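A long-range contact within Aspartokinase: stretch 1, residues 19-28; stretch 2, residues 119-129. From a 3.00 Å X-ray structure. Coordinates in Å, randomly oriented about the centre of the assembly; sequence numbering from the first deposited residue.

Stretch 1 (19-28) QFKKVKGIID
Stretch 2, residues 119-129: LNGVILAKYLN

Two helices distant in sequence pack obliquely through apolar side chains, with an aromatic knob at one end, a lysine over a tyrosine ring in the middle, a leucine-isoleucine contact at the other, and no hydrogen bond between them. Stretch 1 is already helical at Gln19, with phi/psi near -60/-42 through most of its length and 2.9 Å links such as Val23 N to Gln19 O and Ile27 N to Val23 O. Stretch 2 enters in mid-helix and stays helical through Tyr127; Leu128 leaves helical geometry at -105/8, and Asn129 follows at 51/54. The axes approach to 11.4 Å, with N-to-C directions 53° apart and a signed crossing angle of -53°. In register, Phe20 CA lies 8.4 Å from Leu124 CA, and Lys24 CA 6.4 Å from Leu128 CA, so the backbones are closer at the second pair. The contact buries 465 Å² in all.

Phe20 (chi1 -83°, m; chi2 -109°) points toward stretch 2 and enters a hole formed by Asn120, Ile123, Leu124 and Tyr127. A large, flat, apolar ring reaches Asn120, Ile123 and Leu124, while Phe20 CB lies 4.2 Å from Tyr127 CE1. Its CD1 is 3.4 Å from Leu124 CD2 and its CE1 4.2 Å from Ile123 CG2, while Asn120 OD1 lies at the ring edge, 3.8 Å from Phe20 CZ. Leu124 leaves CA sideways (chi1 -88°, m; chi2 -145°, between wells), but its end comes nearer; its CD1 also reaches 4.4 Å from Val23 CG1 (Val23 chi1 178°, t).

Tyr127 (chi1 -175°, t; chi2 -127°) points toward stretch 1 and brings its ring against the backbone and side chains of stretch 1. Phe20 O sits at the ring edge, 3.6 Å from Tyr127 CE1, yet remains the acceptor for Lys24 N at 2.8 Å. Lys21 CG lies 3.6 Å from Tyr127 OH.

Lys24 uses both parts of its chemistry. With chi1 to chi3 all t (179°, 164°, -156°), its aliphatic chain crosses one face of the tyrosine: CD is 4.0 Å from the ring centroid, 25° off the normal, in a CH-pi contact. Chi4 (-58°, m) completes the chain, whose end leads away from stretch 2, and Lys24 NZ forms a salt bridge with Asp28 OD2 at 2.6 Å, four residues on. The charge is thus paired within its own stretch.

Leu128 (chi1 -55°, m; chi2 171°, t) closes the contact just beyond the helix. Its CD2 approaches Lys24 CA to 3.5 Å, and its CD1 lies 4.4 Å from Ile27 CG1 (Ile27 chi1 -68°, chi2 -54°, both m), a branched apolar end against a buried isoleucine.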

# COMPACT_ATOMS: atom_id res chain seq x y z
N GLN B 19 47.28 -3.38 7.92
CA GLN B 19 46.31 -2.86 6.96
C GLN B 19 46.85 -1.65 6.23
O GLN B 19 46.66 -1.51 5.03
CB GLN B 19 44.99 -2.50 7.64
CG GLN B 19 44.34 -3.63 8.42
CD GLN B 19 44.36 -4.93 7.65
OE1 GLN B 19 43.49 -5.19 6.81
NE2 GLN B 19 45.37 -5.75 7.93
N PHE B 20 47.53 -0.78 6.97
CA PHE B 20 48.18 0.38 6.37
C PHE B 20 49.13 -0.03 5.25
O PHE B 20 49.20 0.64 4.22
CB PHE B 20 48.97 1.16 7.41
CG PHE B 20 48.16 2.12 8.22
CD1 PHE B 20 48.30 3.49 8.04
CD2 PHE B 20 47.31 1.67 9.20
CE1 PHE B 20 47.59 4.39 8.80
CE2 PHE B 20 46.60 2.56 9.98
CZ PHE B 20 46.74 3.92 9.78
N LYS B 21 49.87 -1.12 5.44
CA LYS B 21 50.75 -1.60 4.38
C LYS B 21 49.92 -1.95 3.18
O LYS B 21 50.33 -1.70 2.05
CB LYS B 21 51.58 -2.80 4.82
CG LYS B 21 52.52 -2.48 5.97
CD LYS B 21 53.50 -3.61 6.25
CE LYS B 21 54.41 -3.26 7.40
NZ LYS B 21 55.57 -4.17 7.48
N LYS B 22 48.73 -2.51 3.41
CA LYS B 22 47.82 -2.85 2.31
C LYS B 22 47.41 -1.58 1.60
O LYS B 22 47.37 -1.55 0.37
CB LYS B 22 46.59 -3.64 2.78
CG LYS B 22 46.94 -4.84 3.63
CD LYS B 22 45.80 -5.82 3.81
CE LYS B 22 46.26 -7.03 4.61
NZ LYS B 22 45.24 -7.49 5.59
N VAL B 23 47.14 -0.53 2.37
CA VAL B 23 46.75 0.74 1.78
C VAL B 23 47.89 1.33 0.96
O VAL B 23 47.68 1.75 -0.18
CB VAL B 23 46.28 1.76 2.83
CG1 VAL B 23 45.95 3.07 2.14
CG2 VAL B 23 45.07 1.24 3.60
N LYS B 24 49.10 1.33 1.50
CA LYS B 24 50.24 1.81 0.72
C LYS B 24 50.35 0.99 -0.57
O LYS B 24 50.53 1.54 -1.65
CB LYS B 24 51.54 1.75 1.53
CG LYS B 24 52.74 2.21 0.74
CD LYS B 24 53.94 2.53 1.63
CE LYS B 24 54.90 3.51 0.98
NZ LYS B 24 55.40 3.00 -0.33
N GLY B 25 50.20 -0.32 -0.46
CA GLY B 25 50.30 -1.18 -1.62
C GLY B 25 49.33 -0.78 -2.70
O GLY B 25 49.70 -0.69 -3.87
N ILE B 26 48.09 -0.53 -2.30
CA ILE B 26 47.04 -0.18 -3.23
C ILE B 26 47.34 1.18 -3.86
O ILE B 26 47.08 1.39 -5.04
CB ILE B 26 45.67 -0.15 -2.53
CG1 ILE B 26 45.28 -1.56 -2.09
CG2 ILE B 26 44.62 0.39 -3.47
CD1 ILE B 26 44.27 -1.60 -0.95
N ILE B 27 47.91 2.10 -3.08
CA ILE B 27 48.13 3.45 -3.59
C ILE B 27 49.29 3.52 -4.57
O ILE B 27 49.14 4.09 -5.66
CB ILE B 27 48.29 4.48 -2.45
CG1 ILE B 27 46.96 4.65 -1.70
CG2 ILE B 27 48.72 5.83 -3.00
CD1 ILE B 27 45.77 4.99 -2.58
N ASP B 28 50.43 2.93 -4.25
CA ASP B 28 51.52 3.00 -5.23
C ASP B 28 51.48 1.88 -6.28
O ASP B 28 52.36 1.80 -7.13
CB ASP B 28 52.92 3.22 -4.60
CG ASP B 28 53.15 2.42 -3.34
OD1 ASP B 28 52.50 1.37 -3.17
OD2 ASP B 28 54.01 2.87 -2.53
N LEU B 119 44.24 12.28 12.72
CA LEU B 119 45.51 11.65 13.04
C LEU B 119 45.91 10.65 11.95
O LEU B 119 47.05 10.65 11.48
CB LEU B 119 45.47 10.97 14.41
CG LEU B 119 45.39 11.91 15.62
CD1 LEU B 119 45.21 11.14 16.92
CD2 LEU B 119 46.62 12.79 15.69
N ASN B 120 44.97 9.81 11.53
CA ASN B 120 45.20 8.93 10.39
C ASN B 120 45.61 9.72 9.15
O ASN B 120 46.44 9.28 8.35
CB ASN B 120 43.96 8.10 10.07
CG ASN B 120 43.88 6.83 10.89
OD1 ASN B 120 44.76 6.55 11.70
ND2 ASN B 120 42.83 6.05 10.69
N GLY B 121 45.01 10.90 9.00
CA GLY B 121 45.32 11.75 7.87
C GLY B 121 46.77 12.15 7.89
O GLY B 121 47.47 12.00 6.90
N VAL B 122 47.23 12.65 9.03
CA VAL B 122 48.58 13.19 9.13
C VAL B 122 49.62 12.08 9.00
O VAL B 122 50.69 12.29 8.42
CB VAL B 122 48.78 14.00 10.43
CG1 VAL B 122 47.82 15.18 10.46
CG2 VAL B 122 48.56 13.12 11.64
N ILE B 123 49.29 10.89 9.52
CA ILE B 123 50.16 9.72 9.42
C ILE B 123 50.28 9.27 7.98
O ILE B 123 51.38 9.00 7.49
CB ILE B 123 49.61 8.54 10.24
CG1 ILE B 123 49.69 8.83 11.74
CG2 ILE B 123 50.38 7.26 9.94
CD1 ILE B 123 49.01 7.79 12.58
N LEU B 124 49.14 9.17 7.31
CA LEU B 124 49.10 8.72 5.92
C LEU B 124 49.78 9.68 4.96
O LEU B 124 50.38 9.24 4.00
CB LEU B 124 47.66 8.51 5.45
CG LEU B 124 47.02 7.14 5.69
CD1 LEU B 124 46.09 6.80 4.52
CD2 LEU B 124 48.07 6.05 5.87
N ALA B 125 49.69 10.98 5.21
CA ALA B 125 50.36 11.94 4.35
C ALA B 125 51.87 11.67 4.38
O ALA B 125 52.54 11.73 3.35
CB ALA B 125 50.05 13.37 4.77
N LYS B 126 52.39 11.35 5.56
CA LYS B 126 53.81 11.06 5.70
C LYS B 126 54.11 9.73 5.05
O LYS B 126 54.99 9.63 4.20
CB LYS B 126 54.22 11.04 7.17
CG LYS B 126 55.72 11.15 7.39
CD LYS B 126 56.25 12.54 7.06
CE LYS B 126 57.73 12.50 6.72
NZ LYS B 126 58.18 13.72 5.97
N TYR B 127 53.34 8.71 5.44
CA TYR B 127 53.59 7.33 5.04
C TYR B 127 53.48 7.11 3.55
O TYR B 127 54.18 6.25 3.00
CB TYR B 127 52.61 6.41 5.76
CG TYR B 127 52.83 4.93 5.54
CD1 TYR B 127 51.80 4.12 5.10
CD2 TYR B 127 54.05 4.34 5.80
CE1 TYR B 127 51.98 2.76 4.92
CE2 TYR B 127 54.24 2.99 5.61
CZ TYR B 127 53.21 2.21 5.17
OH TYR B 127 53.39 0.86 4.99
N LEU B 128 52.61 7.88 2.91
CA LEU B 128 52.37 7.77 1.47
C LEU B 128 53.00 8.93 0.71
O LEU B 128 52.76 9.09 -0.49
CB LEU B 128 50.86 7.73 1.17
CG LEU B 128 50.09 6.64 1.91
CD1 LEU B 128 48.58 6.82 1.72
CD2 LEU B 128 50.54 5.27 1.44
N ASN B 129 53.79 9.74 1.40
CA ASN B 129 54.50 10.84 0.78
C ASN B 129 53.56 11.72 -0.05
O ASN B 129 53.79 11.97 -1.23
CB ASN B 129 55.64 10.28 -0.07
CG ASN B 129 56.73 11.30 -0.33
OD1 ASN B 129 56.59 12.50 -0.04
ND2 ASN B 129 57.83 10.83 -0.90